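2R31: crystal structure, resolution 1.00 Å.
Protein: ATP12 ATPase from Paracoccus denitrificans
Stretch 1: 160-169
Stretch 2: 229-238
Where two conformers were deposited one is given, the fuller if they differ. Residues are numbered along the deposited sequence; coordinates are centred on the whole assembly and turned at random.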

# COMPACT_ATOMS: atom_id res chain seq x y z
N SER A 160 -1.75 -8.59 -13.01
CA SER A 160 -1.32 -9.94 -12.72
C SER A 160 -1.42 -10.29 -11.24
O SER A 160 -1.19 -11.47 -10.89
CB SER A 160 0.16 -10.15 -13.18
OG SER A 160 1.12 -9.57 -12.31
N LEU A 161 -1.68 -9.33 -10.37
CA LEU A 161 -1.73 -9.57 -8.93
C LEU A 161 -3.01 -10.27 -8.55
O LEU A 161 -4.03 -10.15 -9.19
CB LEU A 161 -1.65 -8.24 -8.20
CG LEU A 161 -0.31 -7.52 -8.40
CD1 LEU A 161 -0.37 -6.14 -7.75
CD2 LEU A 161 0.83 -8.31 -7.84
N ASP A 162 -2.95 -10.97 -7.42
CA ASP A 162 -4.13 -11.49 -6.82
C ASP A 162 -4.85 -10.36 -6.06
O ASP A 162 -4.33 -9.28 -5.88
CB ASP A 162 -3.85 -12.70 -5.95
CG ASP A 162 -2.84 -12.55 -4.82
OD1 ASP A 162 -2.59 -11.42 -4.42
OD2 ASP A 162 -2.31 -13.59 -4.35
N PRO A 163 -6.12 -10.53 -5.69
CA PRO A 163 -6.88 -9.43 -5.10
C PRO A 163 -6.35 -8.89 -3.78
O PRO A 163 -6.36 -7.66 -3.56
CB PRO A 163 -8.32 -10.03 -4.91
CG PRO A 163 -8.33 -11.02 -6.03
CD PRO A 163 -6.98 -11.71 -6.04
N PHE A 164 -5.87 -9.76 -2.88
CA PHE A 164 -5.32 -9.26 -1.64
C PHE A 164 -3.97 -8.57 -1.89
O PHE A 164 -3.65 -7.57 -1.22
CB PHE A 164 -5.19 -10.39 -0.60
CG PHE A 164 -6.48 -10.69 0.16
CD1 PHE A 164 -7.64 -11.08 -0.51
CD2 PHE A 164 -6.54 -10.54 1.52
CE1 PHE A 164 -8.80 -11.34 0.17
CE2 PHE A 164 -7.70 -10.78 2.22
CZ PHE A 164 -8.83 -11.17 1.54
N GLY A 165 -3.21 -9.04 -2.86
CA GLY A 165 -1.98 -8.38 -3.23
C GLY A 165 -2.22 -7.00 -3.83
O GLY A 165 -1.48 -6.05 -3.54
N LEU A 166 -3.25 -6.88 -4.67
CA LEU A 166 -3.61 -5.58 -5.22
C LEU A 166 -4.02 -4.61 -4.12
O LEU A 166 -3.70 -3.42 -4.17
CB LEU A 166 -4.76 -5.78 -6.25
CG LEU A 166 -5.11 -4.54 -7.06
CD1 LEU A 166 -3.99 -4.12 -7.98
CD2 LEU A 166 -6.39 -4.76 -7.87
N THR A 167 -4.74 -5.14 -3.12
CA THR A 167 -5.14 -4.33 -1.96
C THR A 167 -3.91 -3.78 -1.26
O THR A 167 -3.86 -2.61 -0.93
CB THR A 167 -6.00 -5.16 -1.01
OG1 THR A 167 -7.18 -5.61 -1.70
CG2 THR A 167 -6.45 -4.32 0.18
N ALA A 168 -2.92 -4.64 -1.02
CA ALA A 168 -1.67 -4.21 -0.38
C ALA A 168 -0.94 -3.15 -1.23
O ALA A 168 -0.42 -2.17 -0.72
CB ALA A 168 -0.75 -5.39 -0.16
N LEU A 169 -0.88 -3.37 -2.56
CA LEU A 169 -0.20 -2.43 -3.44
C LEU A 169 -0.80 -1.04 -3.34
O LEU A 169 -0.09 -0.03 -3.47
CB LEU A 169 -0.22 -2.94 -4.88
CG LEU A 169 0.44 -2.03 -5.90
CD1 LEU A 169 1.94 -1.89 -5.64
CD2 LEU A 169 0.19 -2.49 -7.32
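Stretch 2, residues 229-238: DSERFWHLTR

Stretch 2 packs on stretch 1 as a nearly antiparallel helix pair, close and largely apolar in its middle, with a salt bridge at one end and a bridging water at the other. Residues 229-236 are helical, with phi/psi near -62/-42 and i-to-i+4 bonds such as Trp234 N to Ser230 O (2.9 Å). The axis of this helix crosses that of helix 163-169 at -162°, with a closest approach of 8.2 Å. The register confirms the reversed direction: Ala168 CA lies 4.8 Å from Ser230 CA, and Phe164 CA, earlier in stretch 1, lies 6.6 Å from Thr237 CA, later in stretch 2. Two small residues, Gly165 and Ala168, lie at the closely packed part of the contact. Ala168 CB is 3.8 Å from Trp234 CB and 4.0 Å from Phe233 CD2, and Gly165 CA is 3.6 Å from Trp234 CZ3; a CB on Gly165 would clash with that same ring atom at 2.9 Å. Leu161 CD2 meets the indole edge at Trp234 CH2 (3.8 Å). The rings of Phe164 and Phe233 pair rim to rim, planes at 21° and centroids 5.8 Å apart. Near Ser230, water 3 donates to Thr167 O and Ser230 OG (2.8 Å each). At the far end Arg238 NH2 donates to Asp162 OD1 (3.1 Å, 172°), the same oxygen that caps helix 163-169 by accepting from Gly165 N (2.9 Å). Water 1 donates to Asp162 OD2, weakly, and to Thr237 O, bridging the stretches beside the salt bridge.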

# COMPACT_ATOMS: atom_id res chain seq x y z
N ASP A 229 2.11 -0.86 7.11
CA ASP A 229 0.93 -1.75 7.23
C ASP A 229 0.61 -2.40 5.89
O ASP A 229 0.29 -3.58 5.85
CB ASP A 229 -0.24 -0.96 7.77
CG ASP A 229 -0.22 -0.69 9.28
OD1 ASP A 229 0.47 -1.43 10.02
OD2 ASP A 229 -0.93 0.27 9.71
N SER A 230 0.69 -1.64 4.79
CA SER A 230 0.45 -2.25 3.49
C SER A 230 1.48 -3.28 3.11
O SER A 230 1.16 -4.35 2.56
CB SER A 230 0.36 -1.14 2.41
OG SER A 230 -0.76 -0.33 2.55
N GLU A 231 2.75 -2.99 3.39
CA GLU A 231 3.83 -3.93 3.16
C GLU A 231 3.64 -5.21 3.94
O GLU A 231 3.84 -6.33 3.43
CB GLU A 231 5.15 -3.23 3.51
CG GLU A 231 6.39 -4.09 3.45
CD GLU A 231 7.59 -3.26 3.93
OE1 GLU A 231 7.56 -2.71 5.09
OE2 GLU A 231 8.56 -3.13 3.20
N ARG A 232 3.24 -5.08 5.22
CA ARG A 232 2.96 -6.28 6.05
C ARG A 232 1.85 -7.12 5.44
O ARG A 232 1.93 -8.34 5.40
CB ARG A 232 2.61 -5.78 7.46
CG ARG A 232 2.27 -6.88 8.44
CD ARG A 232 3.40 -7.87 8.67
NE ARG A 232 3.12 -8.66 9.85
CZ ARG A 232 3.74 -9.79 10.14
NH1 ARG A 232 4.68 -10.27 9.35
NH2 ARG A 232 3.40 -10.44 11.26
N PHE A 233 0.77 -6.46 4.97
CA PHE A 233 -0.33 -7.17 4.36
C PHE A 233 0.13 -7.89 3.10
O PHE A 233 -0.29 -9.04 2.85
CB PHE A 233 -1.46 -6.16 4.07
CG PHE A 233 -2.80 -6.78 3.76
CD1 PHE A 233 -3.53 -7.38 4.76
CD2 PHE A 233 -3.37 -6.77 2.50
CE1 PHE A 233 -4.79 -7.91 4.56
CE2 PHE A 233 -4.65 -7.29 2.29
CZ PHE A 233 -5.34 -7.83 3.31
N TRP A 234 0.99 -7.27 2.30
CA TRP A 234 1.58 -7.92 1.13
C TRP A 234 2.26 -9.22 1.55
O TRP A 234 2.00 -10.31 1.00
CB TRP A 234 2.61 -6.98 0.41
CG TRP A 234 3.31 -7.77 -0.64
CD1 TRP A 234 4.52 -8.38 -0.52
CD2 TRP A 234 2.83 -8.09 -1.95
NE1 TRP A 234 4.81 -9.07 -1.67
CE2 TRP A 234 3.81 -8.91 -2.56
CE3 TRP A 234 1.69 -7.78 -2.69
CZ2 TRP A 234 3.67 -9.42 -3.85
CZ3 TRP A 234 1.54 -8.27 -3.95
CH2 TRP A 234 2.52 -9.08 -4.54
N HIS A 235 3.19 -9.15 2.50
CA HIS A 235 3.97 -10.32 2.85
C HIS A 235 3.08 -11.43 3.41
O HIS A 235 3.27 -12.62 3.11
CB HIS A 235 5.09 -9.97 3.81
CG HIS A 235 6.18 -9.17 3.20
ND1 HIS A 235 6.90 -9.62 2.12
CD2 HIS A 235 6.60 -7.94 3.51
CE1 HIS A 235 7.78 -8.64 1.81
NE2 HIS A 235 7.64 -7.62 2.66
N LEU A 236 2.12 -11.07 4.26
CA LEU A 236 1.28 -12.08 4.88
C LEU A 236 0.36 -12.79 3.91
O LEU A 236 -0.13 -13.86 4.23
CB LEU A 236 0.45 -11.47 6.01
CG LEU A 236 1.22 -11.11 7.28
CD1 LEU A 236 0.33 -10.31 8.20
CD2 LEU A 236 1.73 -12.34 8.00
N THR A 237 0.08 -12.18 2.76
CA THR A 237 -0.84 -12.74 1.77
C THR A 237 -0.14 -13.53 0.68
O THR A 237 -0.82 -14.04 -0.21
CB THR A 237 -1.77 -11.67 1.21
OG1 THR A 237 -1.02 -10.64 0.58
CG2 THR A 237 -2.70 -11.12 2.31
N ARG A 238 1.18 -13.72 0.78
CA ARG A 238 1.86 -14.55 -0.21
C ARG A 238 1.67 -16.02 0.11
O ARG A 238 1.67 -16.43 1.29
CB ARG A 238 3.36 -14.23 -0.22
CG ARG A 238 3.72 -12.84 -0.60
CD ARG A 238 3.11 -12.31 -1.90
NE ARG A 238 1.78 -11.74 -1.68
CZ ARG A 238 0.79 -11.72 -2.55
NH1 ARG A 238 0.93 -12.23 -3.76
NH2 ARG A 238 -0.40 -11.18 -2.23
O HOH W 1 -3.21 -13.66 -1.75
O HOH W 2 -0.07 -11.86 -6.69
O HOH W 3 -2.85 -0.58 0.63